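Local coordinates for chorismate synthase (Aquifex aeolicus, PDB 1Q1L) that catalyses the last step of the shikimate pathway, the FMNH2-dependent elimination of phosphate from 5-enolpyruvylshikimate-3-phosphate to give chorismate, at the interface of chains A and B and the interface of chains A and C. Numbering follows the deposited sequence. Chains: chain A/B/C, Chorismate synthase.

Contact 1: the interface of chains A and B. Residues chain A 12-16, 23, 136; chain B 25, 68, 79, 81.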
loop_
_atom_site.group_PDB
_atom_site.type_symbol
_atom_site.label_atom_id
_atom_site.label_comp_id
_atom_site.label_asym_id
_atom_site.label_seq_id
_atom_site.Cartn_x
_atom_site.Cartn_y
_atom_site.Cartn_z
ATOM N N LEU A 12 12.926 -2.064 1.323
ATOM C CA LEU A 12 13.141 -2.813 0.102
ATOM C C LEU A 12 14.549 -3.350 0.188
ATOM O O LEU A 12 15.414 -2.714 0.791
ATOM C CB LEU A 12 13.022 -1.917 -1.130
ATOM C CG LEU A 12 11.620 -1.457 -1.518
ATOM C CD1 LEU A 12 11.719 -0.477 -2.686
ATOM C CD2 LEU A 12 10.762 -2.676 -1.887
ATOM N N THR A 13 14.769 -4.532 -0.377
ATOM C CA THR A 13 16.100 -5.128 -0.397
ATOM C C THR A 13 16.381 -5.473 -1.852
ATOM O O THR A 13 15.451 -5.590 -2.655
ATOM C CB THR A 13 16.186 -6.430 0.433
ATOM O OG1 THR A 13 15.405 -7.453 -0.197
ATOM C CG2 THR A 13 15.678 -6.201 1.844
ATOM N N ALA A 14 17.657 -5.639 -2.184
ATOM C CA ALA A 14 18.058 -5.966 -3.547
ATOM C C ALA A 14 19.452 -6.570 -3.547
ATOM O O ALA A 14 20.181 -6.460 -2.562
ATOM C CB ALA A 14 18.044 -4.708 -4.414
ATOM N N GLY A 15 19.815 -7.200 -4.660
ATOM C CA GLY A 15 21.128 -7.803 -4.782
ATOM C C GLY A 15 21.055 -9.272 -5.134
ATOM O O GLY A 15 20.139 -9.969 -4.689
ATOM N N GLU A 16 22.001 -9.741 -5.946
ATOM C CA GLU A 16 22.048 -11.149 -6.325
ATOM C C GLU A 16 23.117 -11.811 -5.456
ATOM O O GLU A 16 24.008 -11.134 -4.943
ATOM C CB GLU A 16 22.422 -11.334 -7.801
ATOM C CG GLU A 16 22.266 -10.118 -8.708
ATOM C CD GLU A 16 20.882 -9.493 -8.683
ATOM O OE1 GLU A 16 19.875 -10.233 -8.673
ATOM O OE2 GLU A 16 20.806 -8.248 -8.696
ATOM N N THR A 23 21.688 -4.677 -1.080
ATOM C CA THR A 23 21.310 -3.334 -0.666
ATOM C C THR A 23 19.929 -3.333 -0.025
ATOM O O THR A 23 19.038 -4.067 -0.443
ATOM C CB THR A 23 21.299 -2.362 -1.867
ATOM O OG1 THR A 23 22.541 -2.463 -2.569
ATOM C CG2 THR A 23 21.131 -0.918 -1.393
ATOM N N ARG A 136 19.135 -14.195 -7.240
ATOM C CA ARG A 136 18.317 -13.330 -6.397
ATOM C C ARG A 136 17.463 -14.103 -5.391
ATOM O O ARG A 136 17.183 -13.612 -4.295
ATOM C CB ARG A 136 17.410 -12.459 -7.279
ATOM C CG ARG A 136 16.323 -11.705 -6.521
ATOM C CD ARG A 136 16.915 -10.801 -5.454
ATOM N NE ARG A 136 15.883 -10.114 -4.680
ATOM C CZ ARG A 136 16.129 -9.370 -3.606
ATOM N NH1 ARG A 136 17.374 -9.214 -3.175
ATOM N NH2 ARG A 136 15.130 -8.787 -2.959
ATOM N N ILE B 25 16.376 2.169 -4.782
ATOM C CA ILE B 25 16.021 0.805 -5.150
ATOM C C ILE B 25 14.712 0.890 -5.917
ATOM O O ILE B 25 13.747 1.477 -5.430
ATOM C CB ILE B 25 15.810 -0.096 -3.913
ATOM C CG1 ILE B 25 17.122 -0.238 -3.137
ATOM C CG2 ILE B 25 15.320 -1.481 -4.354
ATOM C CD1 ILE B 25 17.004 -1.130 -1.906
ATOM N N SER B 68 22.780 -3.751 -8.658
ATOM C CA SER B 68 22.081 -5.016 -8.836
ATOM C C SER B 68 20.948 -4.894 -9.838
ATOM O O SER B 68 20.563 -3.791 -10.209
ATOM C CB SER B 68 21.518 -5.500 -7.492
ATOM O OG SER B 68 20.480 -4.647 -7.037
ATOM N N PRO B 79 15.077 -6.450 -8.203
ATOM C CA PRO B 79 15.221 -5.029 -7.865
ATOM C C PRO B 79 16.520 -4.406 -8.360
ATOM O O PRO B 79 17.590 -5.012 -8.275
ATOM C CB PRO B 79 15.128 -5.022 -6.337
ATOM C CG PRO B 79 14.246 -6.196 -6.051
ATOM C CD PRO B 79 14.802 -7.243 -6.990
ATOM N N ALA B 81 19.242 -1.637 -7.814
ATOM C CA ALA B 81 19.803 -0.741 -6.807
ATOM C C ALA B 81 20.829 0.183 -7.450
ATOM O O ALA B 81 21.675 -0.259 -8.234
ATOM C CB ALA B 81 20.461 -1.549 -5.697
HETATM O O HOH W 1 18.272 -7.406 -7.155
#
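B:Ile25 packs against A:Leu12 and A:Thr23 where two subunits of the chorismate synthase tetramer meet. On the A side strand 10-14 runs into the GESHG signature of the family, which starts at A:Gly15 and A:Glu16. B:Ile25 can be followed outward from CB. CG1 leaves CB anti to the carbonyl carbon (chi1 -64°), and the chain then stays extended to its tip. The CG2 branch lies against A:Leu12, 4.0 Å from its CB, with CD1 of the leucine also near. The tip, B:Ile25 CD1, points at two backbone carbonyls of chain A, 3.5 Å from A:Leu12 O and a little farther from A:Thr23 O. The isoleucine and leucine side chains run antiparallel and touch along their flanks.

Next to this pair, the methyl of A:Ala14 touches the CB corner of the B:Pro79 ring, 3.5 Å from that atom. B:Ala81 CB adds a looser contact with A:Thr23 CB. B:Ser68 places its CB 3.6 Å from A:Gly15 CA. Its OG stands between the backbone N and the carbonyl carbon (chi1 68°). From there it hydrogen-bonds the carbonyl of B:Pro79, tilted from that carbonyl plane. This ties the serine to the proline within chain B.

Water 1 joins the two chains. It is 2.7 Å from B:Pro79 O and 2.9 Å from A:Gly15 N, and it also meets the A:Glu16 carboxylate at OE2.

A:Arg136, an expected FMN-binding residue, crosses B:Pro79 at about a right angle, but it is poorly ordered. As modelled, A:Arg136 NH2 donates a hydrogen bond to A:Thr13 OG1 (3.1 Å) and NH1 one to A:Gly15 O, both from the guanidinium edge. Both partners lie close to the guanidinium plane, and NH1 lies on a lone pair of the glycine carbonyl.

Contact 2: the interface of chains A and C. Residues chain A 289, 299, 308, 311-313; chain C 117-120.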
loop_
_atom_site.group_PDB
_atom_site.type_symbol
_atom_site.label_atom_id
_atom_site.label_comp_id
_atom_site.label_asym_id
_atom_site.label_seq_id
_atom_site.Cartn_x
_atom_site.Cartn_y
_atom_site.Cartn_z
ATOM N N ILE A 289 -7.336 -16.505 32.470
ATOM C CA ILE A 289 -7.088 -15.093 32.720
ATOM C C ILE A 289 -6.881 -14.794 34.199
ATOM O O ILE A 289 -7.671 -15.210 35.053
ATOM C CB ILE A 289 -8.250 -14.221 32.207
ATOM C CG1 ILE A 289 -8.382 -14.380 30.690
ATOM C CG2 ILE A 289 -8.003 -12.758 32.579
ATOM C CD1 ILE A 289 -9.466 -13.528 30.069
ATOM N N ARG A 299 -2.148 -13.984 31.683
ATOM C CA ARG A 299 -2.644 -15.351 31.501
ATOM C C ARG A 299 -1.800 -16.329 32.313
ATOM O O ARG A 299 -0.629 -16.062 32.575
ATOM C CB ARG A 299 -2.600 -15.731 30.014
ATOM C CG ARG A 299 -3.320 -14.747 29.086
ATOM C CD ARG A 299 -4.829 -14.746 29.292
ATOM N NE ARG A 299 -5.517 -13.877 28.337
ATOM C CZ ARG A 299 -5.401 -12.550 28.308
ATOM N NH1 ARG A 299 -4.623 -11.924 29.182
ATOM N NH2 ARG A 299 -6.065 -11.843 27.401
ATOM N N GLU A 308 -4.512 -13.206 20.723
ATOM C CA GLU A 308 -5.911 -13.593 20.884
ATOM C C GLU A 308 -6.769 -12.753 19.944
ATOM O O GLU A 308 -6.786 -11.525 20.048
ATOM C CB GLU A 308 -6.395 -13.326 22.312
ATOM C CG GLU A 308 -5.806 -14.209 23.395
ATOM C CD GLU A 308 -6.259 -13.784 24.785
ATOM O OE1 GLU A 308 -5.888 -14.455 25.774
ATOM O OE2 GLU A 308 -6.984 -12.766 24.884
ATOM N N ILE A 311 -5.056 -9.861 18.003
ATOM C CA ILE A 311 -4.346 -8.863 18.796
ATOM C C ILE A 311 -3.386 -9.526 19.787
ATOM O O ILE A 311 -3.659 -10.630 20.265
ATOM C CB ILE A 311 -5.356 -7.994 19.584
ATOM C CG1 ILE A 311 -6.378 -7.372 18.624
ATOM C CG2 ILE A 311 -4.636 -6.905 20.334
ATOM C CD1 ILE A 311 -7.549 -6.702 19.333
ATOM N N THR A 312 -2.267 -8.858 20.093
ATOM C CA THR A 312 -1.310 -9.402 21.054
ATOM C C THR A 312 -1.909 -9.446 22.460
ATOM O O THR A 312 -2.740 -8.598 22.821
ATOM C CB THR A 312 0.002 -8.592 21.106
ATOM O OG1 THR A 312 -0.288 -7.202 21.301
ATOM C CG2 THR A 312 0.793 -8.784 19.816
ATOM N N ASN A 313 -1.436 -10.430 23.234
ATOM C CA ASN A 313 -1.870 -10.745 24.605
ATOM C C ASN A 313 -1.169 -10.090 25.781
ATOM O O ASN A 313 -1.750 -9.924 26.851
ATOM C CB ASN A 313 -1.736 -12.260 24.840
ATOM C CG ASN A 313 -3.055 -12.932 24.965
ATOM O OD1 ASN A 313 -3.137 -14.149 25.128
ATOM N ND2 ASN A 313 -4.116 -12.141 24.892
ATOM N N ALA C 117 -10.739 -11.776 20.390
ATOM C CA ALA C 117 -10.223 -10.411 20.442
ATOM C C ALA C 117 -10.721 -9.685 21.689
ATOM O O ALA C 117 -10.181 -8.643 22.068
ATOM C CB ALA C 117 -10.642 -9.648 19.188
ATOM N N ASP C 118 -11.747 -10.245 22.324
ATOM C CA ASP C 118 -12.327 -9.654 23.525
ATOM C C ASP C 118 -11.264 -9.360 24.575
ATOM O O ASP C 118 -10.282 -10.093 24.700
ATOM C CB ASP C 118 -13.393 -10.586 24.112
ATOM C CG ASP C 118 -14.519 -10.875 23.132
ATOM O OD1 ASP C 118 -15.613 -11.281 23.582
ATOM O OD2 ASP C 118 -14.309 -10.707 21.911
ATOM N N LEU C 119 -11.475 -8.279 25.321
ATOM C CA LEU C 119 -10.558 -7.835 26.370
ATOM C C LEU C 119 -9.342 -7.152 25.762
ATOM O O LEU C 119 -9.163 -5.948 25.934
ATOM C CB LEU C 119 -10.120 -9.008 27.259
ATOM C CG LEU C 119 -9.203 -8.649 28.434
ATOM C CD1 LEU C 119 -9.797 -7.495 29.235
ATOM C CD2 LEU C 119 -9.008 -9.875 29.318
ATOM N N SER C 120 -8.503 -7.909 25.058
ATOM C CA SER C 120 -7.333 -7.315 24.420
ATOM C C SER C 120 -7.841 -6.182 23.534
ATOM O O SER C 120 -7.269 -5.088 23.504
ATOM C CB SER C 120 -6.591 -8.352 23.572
ATOM O OG SER C 120 -5.970 -9.322 24.394
#
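A:Ile289 and C:Leu119 meet tip to tip, with 3.8 Å between CD1 of the isoleucine and CD2 of the leucine. This is one of the apolar contacts that join two subunits of the homotetramer. CG of C:Leu119 is anti to its backbone N (chi1 -177°), and this sends the side chain out toward chain A. Its CD2 also faces the guanidinium end of A:Arg299, 4.0 Å from NH2. C:Ser120 adds a second apolar touch, where its CB lies 4.0 Å from A:Ile311 CG2.

The charged pair lies within chain A. A:Arg299 holds the A:Glu308 carboxylate by two nitrogens. A:Arg299 NE donates a bent hydrogen bond to A:Glu308 OE1 at 2.7 Å, which is also the salt bridge. A:Arg299 NH2 donates a second to A:Glu308 OE2 at 2.8 Å. Both carboxylate oxygens are met on the syn side, and the two planes are tilted against each other. The guanidinium is also flanked on its faces: A:Ile289 CD1 lies over the rim of one, and CG of A:Asn313 over the rim of the other. An alanine in place of A:Arg299 would probably leave the A:Glu308 carboxylate without its mate and open a gap beside C:Leu119 CD2.

The polar approaches between the chains are longer. The hydroxyl OG of C:Ser120 is 3.4 Å from A:Asn313 ND2 and 3.6 Å from A:Glu308 OE2. At these distances the serine hydroxyl is a neighbour of both groups, not a bonded partner. C:Ala117 and C:Asp118 also approach A:Glu308, but they are poorly ordered.

On the A side the contact is built from short strands: 289-292, 296-299, 307-308 and 311-312, with A:Asn313 in the loop that follows. On the C side a loop carries C:Leu119 to the contact, and C:Ser120 begins helix 120-124. These elements belong to a protein with a beta-alpha-beta sandwich topology.

Contact 1 and contact 2 lie about 39 Å apart, measured between the centres of their C-alpha atoms. They share chain A but no residue or element of it. Contact 1 uses strands 10-14 and 21-27 and the end of helix 131-137; contact 2 uses the short strands between 289 and 312. In these two patches chain A therefore uses separate parts of its surface for chains B and C. Each interface has a two-fold axis, which repeats the contact with the roles of the two chains swapped. Two different two-fold interfaces are enough to link four copies, in keeping with the homotetramer.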